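Local atomic coordinates of endonuclease V (Homo sapiens, PDB entry 6OZE), a protein that acts as an inosine-specific endoribonuclease, probably cleaving RNA near deaminated adenosines by metal-ion-dependent hydrolysis in an RNase H-like domain. Residues Trp9-Gln13 with Val84-Phe90; Cys56-Val60 with Gln230-Ser235; Tyr71-Arg75 with Gln102-Lys106; Met76-Thr80 with Arg91-Phe95. The protein carries 4 engineered substitutions. All blocks are in the same frame, centred on the assembly; numbering follows the deposited sequence.

Overall arrangement
Contact 2 is the buried one: small side chains of strand 54-63 meet helix 226-242 through apolar packing and a serine pair. Contacts 3 and 4 both join strand 69-78, at one margin of the sheet, to helix 89-106. Contact 3 lies at the surface and is mostly polar, with a lysine, an arginine and a water. Contact 4, partly buried, is largely apolar round Phe95. Contact 1 ties the N-terminal helix 3-17 to the start of helix 89-106 by aromatic stacking. Contacts 2 and 3 touch through Ser58 and Ser74, and contacts 2 and 4 through Ala57 and Phe95. Strand 54-63 thus lies between two helices.

Contact 1. Residues Trp9-Gln13 with Val84-Phe90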
loop_
_atom_site.group_PDB
_atom_site.type_symbol
_atom_site.label_atom_id
_atom_site.label_comp_id
_atom_site.label_asym_id
_atom_site.label_seq_id
_atom_site.Cartn_x
_atom_site.Cartn_y
_atom_site.Cartn_z
ATOM N N TRP A 9 -15.484 -7.415 13.322
ATOM C CA TRP A 9 -14.494 -6.911 12.370
ATOM C C TRP A 9 -15.164 -6.422 11.094
ATOM O O TRP A 9 -14.825 -5.353 10.568
ATOM C CB TRP A 9 -13.490 -8.014 12.034
ATOM C CG TRP A 9 -12.308 -8.083 12.939
ATOM C CD1 TRP A 9 -12.006 -7.244 13.971
ATOM C CD2 TRP A 9 -11.256 -9.050 12.882
ATOM N NE1 TRP A 9 -10.825 -7.631 14.562
ATOM C CE2 TRP A 9 -10.342 -8.735 13.909
ATOM C CE3 TRP A 9 -10.987 -10.141 12.052
ATOM C CZ2 TRP A 9 -9.189 -9.482 14.135
ATOM C CZ3 TRP A 9 -9.837 -10.878 12.276
ATOM C CH2 TRP A 9 -8.957 -10.550 13.310
ATOM N N LYS A 10 -16.106 -7.210 10.564
ATOM C CA LYS A 10 -16.844 -6.784 9.380
ATOM C C LYS A 10 -17.561 -5.468 9.628
ATOM O O LYS A 10 -17.568 -4.577 8.769
ATOM C CB LYS A 10 -17.857 -7.857 8.983
ATOM C CG LYS A 10 -17.257 -9.065 8.291
ATOM C CD LYS A 10 -18.339 -10.108 8.030
ATOM C CE LYS A 10 -17.750 -11.434 7.583
ATOM N NZ LYS A 10 -18.821 -12.462 7.440
ATOM N N ARG A 11 -18.178 -5.331 10.799
ATOM C CA ARG A 11 -18.895 -4.103 11.108
ATOM C C ARG A 11 -17.937 -2.920 11.215
ATOM O O ARG A 11 -18.272 -1.799 10.812
ATOM C CB ARG A 11 -19.681 -4.296 12.404
ATOM C CG ARG A 11 -20.842 -3.363 12.532
ATOM C CD ARG A 11 -20.734 -2.563 13.796
ATOM N NE ARG A 11 -21.543 -3.124 14.866
ATOM C CZ ARG A 11 -21.880 -2.454 15.959
ATOM N NH1 ARG A 11 -21.475 -1.201 16.120
ATOM N NH2 ARG A 11 -22.624 -3.034 16.886
ATOM N N GLU A 12 -16.737 -3.146 11.753
ATOM C CA GLU A 12 -15.762 -2.066 11.849
ATOM C C GLU A 12 -15.213 -1.691 10.472
ATOM O O GLU A 12 -14.968 -0.511 10.195
ATOM C CB GLU A 12 -14.643 -2.470 12.817
ATOM C CG GLU A 12 -13.493 -1.477 12.956
ATOM C CD GLU A 12 -13.881 -0.170 13.639
ATOM O OE1 GLU A 12 -15.081 0.037 13.918
ATOM O OE2 GLU A 12 -12.970 0.655 13.883
ATOM N N GLN A 13 -15.008 -2.678 9.593
ATOM C CA GLN A 13 -14.635 -2.346 8.223
ATOM C C GLN A 13 -15.702 -1.480 7.574
ATOM O O GLN A 13 -15.386 -0.480 6.923
ATOM C CB GLN A 13 -14.434 -3.620 7.407
ATOM C CG GLN A 13 -13.151 -4.343 7.735
ATOM C CD GLN A 13 -12.990 -5.607 6.914
ATOM O OE1 GLN A 13 -13.963 -6.307 6.645
ATOM N NE2 GLN A 13 -11.756 -5.907 6.520
ATOM N N VAL A 84 -7.291 -14.058 9.047
ATOM C CA VAL A 84 -8.469 -14.440 8.278
ATOM C C VAL A 84 -8.429 -13.664 6.973
ATOM O O VAL A 84 -8.288 -12.438 6.987
ATOM C CB VAL A 84 -9.780 -14.130 9.024
ATOM C CG1 VAL A 84 -10.977 -14.607 8.203
ATOM C CG2 VAL A 84 -9.783 -14.774 10.400
ATOM N N SER A 85 -8.556 -14.371 5.850
ATOM C CA SER A 85 -8.511 -13.714 4.550
ATOM C C SER A 85 -9.579 -12.633 4.468
ATOM O O SER A 85 -10.749 -12.870 4.786
ATOM C CB SER A 85 -8.727 -14.740 3.437
ATOM O OG SER A 85 -7.623 -15.618 3.345
ATOM N N GLY A 86 -9.168 -11.442 4.033
ATOM C CA GLY A 86 -10.042 -10.295 3.992
ATOM C C GLY A 86 -9.941 -9.395 5.202
ATOM O O GLY A 86 -10.563 -8.328 5.216
ATOM N N PHE A 87 -9.175 -9.797 6.213
ATOM C CA PHE A 87 -9.081 -9.081 7.481
ATOM C C PHE A 87 -7.632 -8.853 7.901
ATOM O O PHE A 87 -7.366 -8.574 9.079
ATOM C CB PHE A 87 -9.847 -9.842 8.569
ATOM C CG PHE A 87 -11.304 -9.999 8.277
ATOM C CD1 PHE A 87 -12.203 -9.010 8.636
ATOM C CD2 PHE A 87 -11.787 -11.142 7.646
ATOM C CE1 PHE A 87 -13.548 -9.148 8.383
ATOM C CE2 PHE A 87 -13.138 -11.288 7.382
ATOM C CZ PHE A 87 -14.022 -10.291 7.751
ATOM N N LEU A 88 -6.687 -8.979 6.961
ATOM C CA LEU A 88 -5.274 -8.802 7.284
ATOM C C LEU A 88 -5.007 -7.461 7.946
ATOM O O LEU A 88 -4.138 -7.361 8.821
ATOM C CB LEU A 88 -4.420 -8.926 6.018
ATOM C CG LEU A 88 -2.927 -8.606 6.164
ATOM C CD1 LEU A 88 -2.257 -9.529 7.174
ATOM C CD2 LEU A 88 -2.218 -8.683 4.823
ATOM N N ALA A 89 -5.743 -6.420 7.549
ATOM C CA ALA A 89 -5.473 -5.091 8.089
ATOM C C ALA A 89 -5.594 -5.062 9.608
ATOM O O ALA A 89 -4.899 -4.281 10.268
ATOM C CB ALA A 89 -6.389 -4.047 7.448
ATOM N N PHE A 90 -6.451 -5.911 10.191
ATOM C CA PHE A 90 -6.577 -5.935 11.640
ATOM C C PHE A 90 -5.312 -6.436 12.318
ATOM O O PHE A 90 -5.096 -6.140 13.497
ATOM C CB PHE A 90 -7.801 -6.748 12.061
ATOM C CG PHE A 90 -9.097 -6.061 11.758
ATOM C CD1 PHE A 90 -9.652 -5.169 12.663
ATOM C CD2 PHE A 90 -9.745 -6.280 10.558
ATOM C CE1 PHE A 90 -10.840 -4.523 12.373
ATOM C CE2 PHE A 90 -10.934 -5.626 10.258
ATOM C CZ PHE A 90 -11.484 -4.752 11.166
#
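Trp9 and Phe87 have the nearest CA atoms across this contact, 7.6 Å apart, where one turn of helix 3-17 faces a type II beta turn running from Val84 to Phe87. Gly86 takes the third position of that turn, with a positive phi. Trp9 and Phe90 form a face-to-face stack. The centroid of the Trp9 five-membered ring lies 3.7 Å from that of the Phe90 ring, with the planes 15° apart. The two side chains run in opposite directions, which places Phe90 CB over the face of the Trp9 six-membered ring, 4.0 Å from its centroid. Trp9 CB in turn sits over the Phe90 ring. Phe87 meets the indole differently: its CB touches Trp9 CE3 at 3.7 Å, and the two rings barely overlap. Lys10 adds its aliphatic part, with CG at the edge of the Phe87 ring, 3.5 Å from Phe87 CZ. Gln13 supplies the polar link. Its NE2 donates to Gly86 O at 3.0 Å, fairly straight at 158° and in the carbonyl plane. The chain of Gln13 is extended beyond CG (chi2 180°), and this carries the amide past Phe87 to the turn. There the amide lies nearly parallel to the Phe87 ring, and the bond fixes its rotation. Gln13 OE1 also has a weak bond from Arg126. The three aromatic residues form one cluster that clamps helix 3-17 to the turn leading into helix 89-106. Leu6 of helix 3-17 packs on Phe87, and His133 of helix 130-138 meets Phe90 edge-to-face.

Contact 2. Residues Cys56-Val60 with Gln230-Ser235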
loop_
_atom_site.group_PDB
_atom_site.type_symbol
_atom_site.label_atom_id
_atom_site.label_comp_id
_atom_site.label_asym_id
_atom_site.label_seq_id
_atom_site.Cartn_x
_atom_site.Cartn_y
_atom_site.Cartn_z
ATOM N N CYS A 56 8.231 -7.706 11.385
ATOM C CA CYS A 56 8.799 -6.372 11.487
ATOM C C CYS A 56 7.897 -5.399 10.747
ATOM O O CYS A 56 7.437 -5.694 9.637
ATOM C CB CYS A 56 10.204 -6.329 10.891
ATOM S SG CYS A 56 11.012 -4.754 11.097
ATOM N N ALA A 57 7.619 -4.260 11.374
ATOM C CA ALA A 57 6.866 -3.176 10.753
ATOM C C ALA A 57 7.826 -2.025 10.503
ATOM O O ALA A 57 8.622 -1.673 11.386
ATOM C CB ALA A 57 5.718 -2.719 11.665
ATOM N N SER A 58 7.771 -1.448 9.293
ATOM C CA SER A 58 8.686 -0.377 8.930
ATOM C C SER A 58 7.947 0.791 8.293
ATOM O O SER A 58 6.974 0.602 7.548
ATOM C CB SER A 58 9.752 -0.862 7.938
ATOM O OG SER A 58 10.558 -1.880 8.540
ATOM N N LEU A 59 8.432 1.991 8.587
ATOM C CA LEU A 59 7.974 3.223 7.948
ATOM C C LEU A 59 9.188 3.972 7.446
ATOM O O LEU A 59 10.146 4.188 8.197
ATOM C CB LEU A 59 7.202 4.081 8.961
ATOM C CG LEU A 59 6.954 5.543 8.573
ATOM C CD1 LEU A 59 5.997 5.610 7.387
ATOM C CD2 LEU A 59 6.374 6.297 9.761
ATOM N N VAL A 60 9.156 4.359 6.167
ATOM C CA VAL A 60 10.203 5.191 5.592
ATOM C C VAL A 60 9.554 6.428 4.989
ATOM O O VAL A 60 8.383 6.410 4.600
ATOM C CB VAL A 60 11.059 4.462 4.535
ATOM C CG1 VAL A 60 11.750 3.242 5.155
ATOM C CG2 VAL A 60 10.209 4.075 3.300
ATOM N N GLN A 230 12.166 0.519 -0.168
ATOM C CA GLN A 230 13.013 0.850 0.980
ATOM C C GLN A 230 12.402 0.351 2.280
ATOM O O GLN A 230 13.136 -0.070 3.178
ATOM C CB GLN A 230 13.301 2.353 1.020
ATOM C CG GLN A 230 14.177 2.841 -0.143
ATOM C CD GLN A 230 15.579 2.284 -0.102
ATOM O OE1 GLN A 230 16.110 1.981 0.970
ATOM N NE2 GLN A 230 16.192 2.143 -1.268
ATOM N N ALA A 231 11.071 0.370 2.404
ATOM C CA ALA A 231 10.472 -0.154 3.631
ATOM C C ALA A 231 10.664 -1.662 3.715
ATOM O O ALA A 231 10.919 -2.194 4.805
ATOM C CB ALA A 231 8.997 0.244 3.719
ATOM N N ASP A 232 10.586 -2.356 2.574
ATOM C CA ASP A 232 10.827 -3.794 2.563
ATOM C C ASP A 232 12.263 -4.104 2.975
ATOM O O ASP A 232 12.499 -5.013 3.783
ATOM C CB ASP A 232 10.530 -4.369 1.179
ATOM C CG ASP A 232 10.683 -5.876 1.137
ATOM O OD1 ASP A 232 9.826 -6.581 1.713
ATOM O OD2 ASP A 232 11.667 -6.356 0.538
ATOM N N ILE A 233 13.228 -3.371 2.423
ATOM C CA ILE A 233 14.632 -3.560 2.776
ATOM C C ILE A 233 14.846 -3.290 4.254
ATOM O O ILE A 233 15.525 -4.059 4.943
ATOM C CB ILE A 233 15.529 -2.670 1.897
ATOM C CG1 ILE A 233 15.494 -3.157 0.442
ATOM C CG2 ILE A 233 16.970 -2.654 2.424
ATOM C CD1 ILE A 233 16.080 -2.184 -0.556
ATOM N N CYS A 234 14.272 -2.197 4.772
ATOM C CA CYS A 234 14.426 -1.901 6.200
ATOM C C CYS A 234 13.916 -3.049 7.070
ATOM O O CYS A 234 14.551 -3.414 8.073
ATOM C CB CYS A 234 13.677 -0.615 6.543
ATOM S SG CYS A 234 14.570 0.876 6.099
ATOM N N SER A 235 12.761 -3.619 6.723
ATOM C CA SER A 235 12.223 -4.703 7.544
ATOM C C SER A 235 13.124 -5.930 7.489
ATOM O O SER A 235 13.374 -6.573 8.520
ATOM C CB SER A 235 10.818 -5.092 7.098
ATOM O OG SER A 235 9.889 -4.096 7.422
#
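Ser58 and Ser235 meet at the centre of a contact that has no ring or stacked plane in it. The one flat side-chain group among the touching residues is the amide of Gln230, which leads away from the strand and bonds through NE2 to Glu226. The packing therefore rests on small side chains. Ser58 OG and Ser235 OG are hydrogen-bonded at 2.6 Å. The direction is not settled, because each hydroxyl has a further partner: Ser74 for Ser58, and Asp44 for Ser235. These bonds satisfy both buried hydroxyls. Ser58 CB also rests 3.6 Å from Ala231 O. Small residues let the backbones come close, with Ser58 CA and Ala231 CA 5.6 Å apart. The strand and helix axes approach to 7.5 Å at an angle of 138°. In this RNase H-like fold, helix 226-242 packs on one face of the mixed sheet. Ala57 and Leu59 point to the other face, toward helix 89-106. Val60 puts its two methyls to separate use. CG1 lies anti to the carbonyl carbon (chi1 -60°) and reaches Cys234 SG at 3.8 Å. CG2 touches Ala231 CB at 4.0 Å. An alanine in place of Val60 would lose both methyls and would probably open a gap beside Cys234 and Ala231 in this buried layer. At the other end, Cys56 SG is anti to its backbone N (chi1 -175°). This lays the sulfur alongside the helix, 3.8 Å from Ser235 CA. Cys56 also packs on His238 and Ile239, one turn further along the helix.

Contact 3. Residues Tyr71-Arg75 with Gln102-Lys106; sequences YEESR and QLREK
Tyr71 and Leu103 join strand 69-78, at one margin of the sheet, to the end of helix 89-106. This helix links that strand to the more central strand 115-118, the beta-beta-beta-alpha-beta order of RNase H-like folds. Leu103 CD1 sits over the centre of one face of the Tyr71 ring, 3.5 Å from the centroid and 12° off the normal, a CH-pi contact. The phenol is approached at its edge by Lys106, whose NZ donates to Tyr71 OH at 2.6 Å. The lysine chain is extended until it bends at chi3 (55°), which turns NZ to the hydroxyl. Tyr71 OH also donates to a water at 2.7 Å. That water in turn donates a hydrogen bond to Gln102 OE1, a short 2.5 Å from the water oxygen. A phenylalanine in place of Tyr71 would keep the ring over Leu103 but lack the hydroxyl, and would probably leave Lys106 and the water without this partner. Gln102 OE1 also meets the edge of the Arg75 guanidinium. Arg75 NH2 bonds to it at 2.7 Å and Arg75 NH1 at 2.9 Å, both weakly because the angles are poor. Arg75 NH1 also forms a salt bridge with Glu73 OE2 at 2.9 Å. The carboxylate of Glu73 lies near Lys106 too, but beyond salt-bridge range. The amide oxygen of Gln102 thus takes three donors, two of them from a cation. Such a gathering would probably polarise its carbonyl, and the nearby ammonium group of Lys106 would probably make the Tyr71 hydroxyl a stronger donor to the water.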
loop_
_atom_site.group_PDB
_atom_site.type_symbol
_atom_site.label_atom_id
_atom_site.label_comp_id
_atom_site.label_asym_id
_atom_site.label_seq_id
_atom_site.Cartn_x
_atom_site.Cartn_y
_atom_site.Cartn_z
ATOM N N TYR A 71 13.840 9.534 6.467
ATOM C CA TYR A 71 13.441 8.994 7.761
ATOM C C TYR A 71 13.220 7.503 7.602
ATOM O O TYR A 71 12.662 7.063 6.594
ATOM C CB TYR A 71 12.129 9.625 8.247
ATOM C CG TYR A 71 11.633 9.077 9.571
ATOM C CD1 TYR A 71 12.090 9.599 10.759
ATOM C CD2 TYR A 71 10.706 8.040 9.617
ATOM C CE1 TYR A 71 11.645 9.114 11.973
ATOM C CE2 TYR A 71 10.253 7.541 10.846
ATOM C CZ TYR A 71 10.735 8.085 12.006
ATOM O OH TYR A 71 10.298 7.613 13.236
ATOM N N GLU A 72 13.638 6.728 8.597
ATOM C CA GLU A 72 13.327 5.308 8.588
ATOM C C GLU A 72 13.186 4.811 10.014
ATOM O O GLU A 72 13.954 5.202 10.898
ATOM C CB GLU A 72 14.397 4.490 7.852
ATOM C CG GLU A 72 15.801 4.651 8.388
ATOM C CD GLU A 72 16.830 3.932 7.535
ATOM O OE1 GLU A 72 16.693 3.948 6.292
ATOM O OE2 GLU A 72 17.770 3.347 8.107
ATOM N N GLU A 73 12.183 3.961 10.238
ATOM C CA GLU A 73 12.018 3.332 11.540
ATOM C C GLU A 73 11.459 1.936 11.335
ATOM O O GLU A 73 10.508 1.753 10.570
ATOM C CB GLU A 73 11.098 4.160 12.438
ATOM C CG GLU A 73 10.905 3.568 13.854
ATOM C CD GLU A 73 12.168 3.580 14.709
ATOM O OE1 GLU A 73 13.091 4.374 14.431
ATOM O OE2 GLU A 73 12.227 2.800 15.685
ATOM N N SER A 74 12.052 0.953 12.020
ATOM C CA SER A 74 11.603 -0.433 11.946
ATOM C C SER A 74 11.458 -0.951 13.364
ATOM O O SER A 74 12.256 -0.600 14.239
ATOM C CB SER A 74 12.635 -1.312 11.249
ATOM O OG SER A 74 12.785 -0.928 9.884
ATOM N N ARG A 75 10.442 -1.777 13.600
ATOM C CA ARG A 75 10.234 -2.346 14.926
ATOM C C ARG A 75 9.761 -3.782 14.794
ATOM O O ARG A 75 8.853 -4.068 14.010
ATOM C CB ARG A 75 9.198 -1.534 15.708
ATOM C CG ARG A 75 9.658 -0.140 16.040
ATOM C CD ARG A 75 9.457 0.158 17.507
ATOM N NE ARG A 75 8.416 1.160 17.696
ATOM C CZ ARG A 75 8.613 2.464 17.549
ATOM N NH1 ARG A 75 9.815 2.918 17.216
ATOM N NH2 ARG A 75 7.612 3.314 17.736
ATOM N N GLN A 102 4.320 8.033 16.056
ATOM C CA GLN A 102 5.643 8.342 16.588
ATOM C C GLN A 102 6.334 9.412 15.748
ATOM O O GLN A 102 6.906 10.372 16.283
ATOM C CB GLN A 102 6.507 7.081 16.645
ATOM C CG GLN A 102 7.967 7.391 16.960
ATOM C CD GLN A 102 8.906 6.229 16.701
ATOM O OE1 GLN A 102 8.543 5.257 16.040
ATOM N NE2 GLN A 102 10.126 6.326 17.222
ATOM N N LEU A 103 6.289 9.260 14.427
ATOM C CA LEU A 103 6.872 10.271 13.551
ATOM C C LEU A 103 6.179 11.619 13.738
ATOM O O LEU A 103 6.839 12.655 13.863
ATOM C CB LEU A 103 6.777 9.799 12.101
ATOM C CG LEU A 103 7.351 10.783 11.077
ATOM C CD1 LEU A 103 8.801 11.115 11.410
ATOM C CD2 LEU A 103 7.209 10.213 9.665
ATOM N N ARG A 104 4.841 11.618 13.770
ATOM C CA ARG A 104 4.083 12.866 13.856
ATOM C C ARG A 104 4.452 13.667 15.097
ATOM O O ARG A 104 4.435 14.903 15.068
ATOM C CB ARG A 104 2.577 12.570 13.839
ATOM C CG ARG A 104 1.711 13.728 13.341
ATOM C CD ARG A 104 0.219 13.508 13.615
ATOM N NE ARG A 104 -0.323 12.306 12.978
ATOM C CZ ARG A 104 -0.931 12.284 11.794
ATOM N NH1 ARG A 104 -1.079 13.402 11.095
ATOM N NH2 ARG A 104 -1.396 11.142 11.303
ATOM N N GLU A 105 4.802 12.987 16.190
ATOM C CA GLU A 105 5.176 13.663 17.425
ATOM C C GLU A 105 6.675 13.923 17.515
ATOM O O GLU A 105 7.094 14.941 18.079
ATOM C CB GLU A 105 4.710 12.837 18.625
ATOM C CG GLU A 105 3.202 12.671 18.694
ATOM C CD GLU A 105 2.764 11.690 19.764
ATOM O OE1 GLU A 105 3.639 11.100 20.434
ATOM O OE2 GLU A 105 1.540 11.506 19.931
ATOM N N LYS A 106 7.492 13.021 16.971
ATOM C CA LYS A 106 8.941 13.153 17.069
ATOM C C LYS A 106 9.486 14.159 16.057
ATOM O O LYS A 106 10.309 15.016 16.400
ATOM C CB LYS A 106 9.597 11.781 16.888
ATOM C CG LYS A 106 11.112 11.794 16.763
ATOM C CD LYS A 106 11.673 10.377 16.671
ATOM C CE LYS A 106 11.034 9.596 15.532
ATOM N NZ LYS A 106 11.678 8.261 15.296
HETATM O O HOH W 1 8.259 5.912 13.594
#

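Contact 4. Residues Met76-Thr80 with Arg91-Phe95; sequences MVSLT and REVPF
Val77 lies over one face of the Phe95 ring. Its CB is 3.8 Å from the ring centroid, 20° off the normal, in a CH-pi contact. Its CG1 reaches toward the root of the ring and touches Phe95 CD1 at 3.5 Å. The two side chains run past each other in opposite directions. Ser78 follows with its side chain turned away from the helix, where OG bonds to Arg54. Its part in the contact is through the backbone: Ser78 O lies 3.4 Å from Phe95 CZ. Here strand 69-78 ends, and the chain starts back toward helix 89-106, which packs across this face of the RNase H-like sheet. Leu79 is the centre of an inverse gamma turn just past the strand. Its CD2 presses on Phe95 CE2 at 3.3 Å, a tight approach. Val77 and Leu79 thus both bear on the same ring. Phe95 has CG anti to its carbonyl carbon (chi1 -55°), which brings the ring against both side chains: Val77 over one face, Leu79 CD2 obliquely from the same side. The helix is kinked near this point: Pro94 has no N-H to give, and Phe95 N makes only a weak bond to Glu92 O, 3.1 Å long. Leu79 CB also lies over one face of the Arg91 guanidinium, 4.0 Å from NH1 of Arg91. Leu79 O is near that same nitrogen, but the angle is too poor for a hydrogen bond. Arg91 instead donates from NH1 to Ala81 O and from NH2 to Ser52 O. On the sheet side, Leu79 packs on Val45 and Phe47 of strand 39-47.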
loop_
_atom_site.group_PDB
_atom_site.type_symbol
_atom_site.label_atom_id
_atom_site.label_comp_id
_atom_site.label_asym_id
_atom_site.label_seq_id
_atom_site.Cartn_x
_atom_site.Cartn_y
_atom_site.Cartn_z
ATOM N N MET A 76 10.354 -4.680 15.578
ATOM C CA MET A 76 9.817 -6.028 15.687
ATOM C C MET A 76 8.528 -5.992 16.496
ATOM O O MET A 76 8.440 -5.307 17.523
ATOM C CB MET A 76 10.794 -6.965 16.402
ATOM C CG MET A 76 12.171 -7.138 15.767
ATOM S SD MET A 76 12.095 -7.772 14.064
ATOM C CE MET A 76 11.420 -9.402 14.354
ATOM N N VAL A 77 7.528 -6.739 16.028
ATOM C CA VAL A 77 6.195 -6.745 16.615
ATOM C C VAL A 77 5.656 -8.168 16.591
ATOM O O VAL A 77 6.138 -9.025 15.850
ATOM C CB VAL A 77 5.227 -5.802 15.856
ATOM C CG1 VAL A 77 5.729 -4.357 15.896
ATOM C CG2 VAL A 77 5.063 -6.259 14.418
ATOM N N SER A 78 4.646 -8.418 17.420
ATOM C CA SER A 78 3.963 -9.708 17.463
ATOM C C SER A 78 2.526 -9.514 16.989
ATOM O O SER A 78 1.757 -8.799 17.636
ATOM C CB SER A 78 3.964 -10.274 18.880
ATOM O OG SER A 78 5.281 -10.596 19.297
ATOM N N LEU A 79 2.175 -10.153 15.872
ATOM C CA LEU A 79 0.849 -10.025 15.259
ATOM C C LEU A 79 -0.045 -11.094 15.868
ATOM O O LEU A 79 -0.153 -12.212 15.361
ATOM C CB LEU A 79 0.931 -10.187 13.745
ATOM C CG LEU A 79 1.930 -9.328 12.966
ATOM C CD1 LEU A 79 1.568 -9.295 11.488
ATOM C CD2 LEU A 79 1.988 -7.929 13.497
ATOM N N THR A 80 -0.693 -10.748 16.976
ATOM C CA THR A 80 -1.447 -11.735 17.733
ATOM C C THR A 80 -2.908 -11.847 17.306
ATOM O O THR A 80 -3.576 -12.811 17.696
ATOM C CB THR A 80 -1.327 -11.443 19.231
ATOM O OG1 THR A 80 -1.670 -10.073 19.477
ATOM C CG2 THR A 80 0.095 -11.697 19.704
ATOM N N ARG A 91 -4.474 -7.182 11.606
ATOM C CA ARG A 91 -3.204 -7.621 12.169
ATOM C C ARG A 91 -2.117 -6.565 12.050
ATOM O O ARG A 91 -1.285 -6.442 12.955
ATOM C CB ARG A 91 -2.732 -8.897 11.468
ATOM C CG ARG A 91 -3.848 -9.887 11.190
ATOM C CD ARG A 91 -3.449 -11.282 11.586
ATOM N NE ARG A 91 -2.257 -11.754 10.898
ATOM C CZ ARG A 91 -1.402 -12.627 11.419
ATOM N NH1 ARG A 91 -1.592 -13.106 12.639
ATOM N NH2 ARG A 91 -0.349 -13.015 10.723
ATOM N N GLU A 92 -2.116 -5.793 10.964
ATOM C CA GLU A 92 -0.997 -4.934 10.581
ATOM C C GLU A 92 -1.200 -3.463 10.912
ATOM O O GLU A 92 -0.250 -2.791 11.337
ATOM C CB GLU A 92 -0.743 -5.047 9.074
ATOM C CG GLU A 92 -0.249 -6.400 8.614
ATOM C CD GLU A 92 0.123 -6.395 7.143
ATOM O OE1 GLU A 92 0.083 -5.310 6.528
ATOM O OE2 GLU A 92 0.462 -7.470 6.607
ATOM N N VAL A 93 -2.409 -2.936 10.699
ATOM C CA VAL A 93 -2.632 -1.496 10.884
ATOM C C VAL A 93 -2.246 -0.982 12.263
ATOM O O VAL A 93 -1.668 0.119 12.344
ATOM C CB VAL A 93 -4.049 -1.106 10.438
ATOM C CG1 VAL A 93 -4.374 0.304 10.896
ATOM C CG2 VAL A 93 -4.180 -1.191 8.927
ATOM N N PRO A 94 -2.520 -1.681 13.383
ATOM C CA PRO A 94 -2.129 -1.123 14.686
ATOM C C PRO A 94 -0.670 -0.711 14.746
ATOM O O PRO A 94 -0.339 0.344 15.304
ATOM C CB PRO A 94 -2.431 -2.264 15.661
ATOM C CG PRO A 94 -3.531 -3.009 15.016
ATOM C CD PRO A 94 -3.228 -2.967 13.550
ATOM N N PHE A 95 0.215 -1.524 14.180
ATOM C CA PHE A 95 1.640 -1.242 14.283
ATOM C C PHE A 95 2.073 -0.151 13.324
ATOM O O PHE A 95 2.900 0.698 13.679
ATOM C CB PHE A 95 2.431 -2.529 14.072
ATOM C CG PHE A 95 2.013 -3.609 15.003
ATOM C CD1 PHE A 95 2.392 -3.565 16.331
ATOM C CD2 PHE A 95 1.183 -4.631 14.579
ATOM C CE1 PHE A 95 1.986 -4.544 17.213
ATOM C CE2 PHE A 95 0.766 -5.609 15.467
ATOM C CZ PHE A 95 1.173 -5.567 16.779
#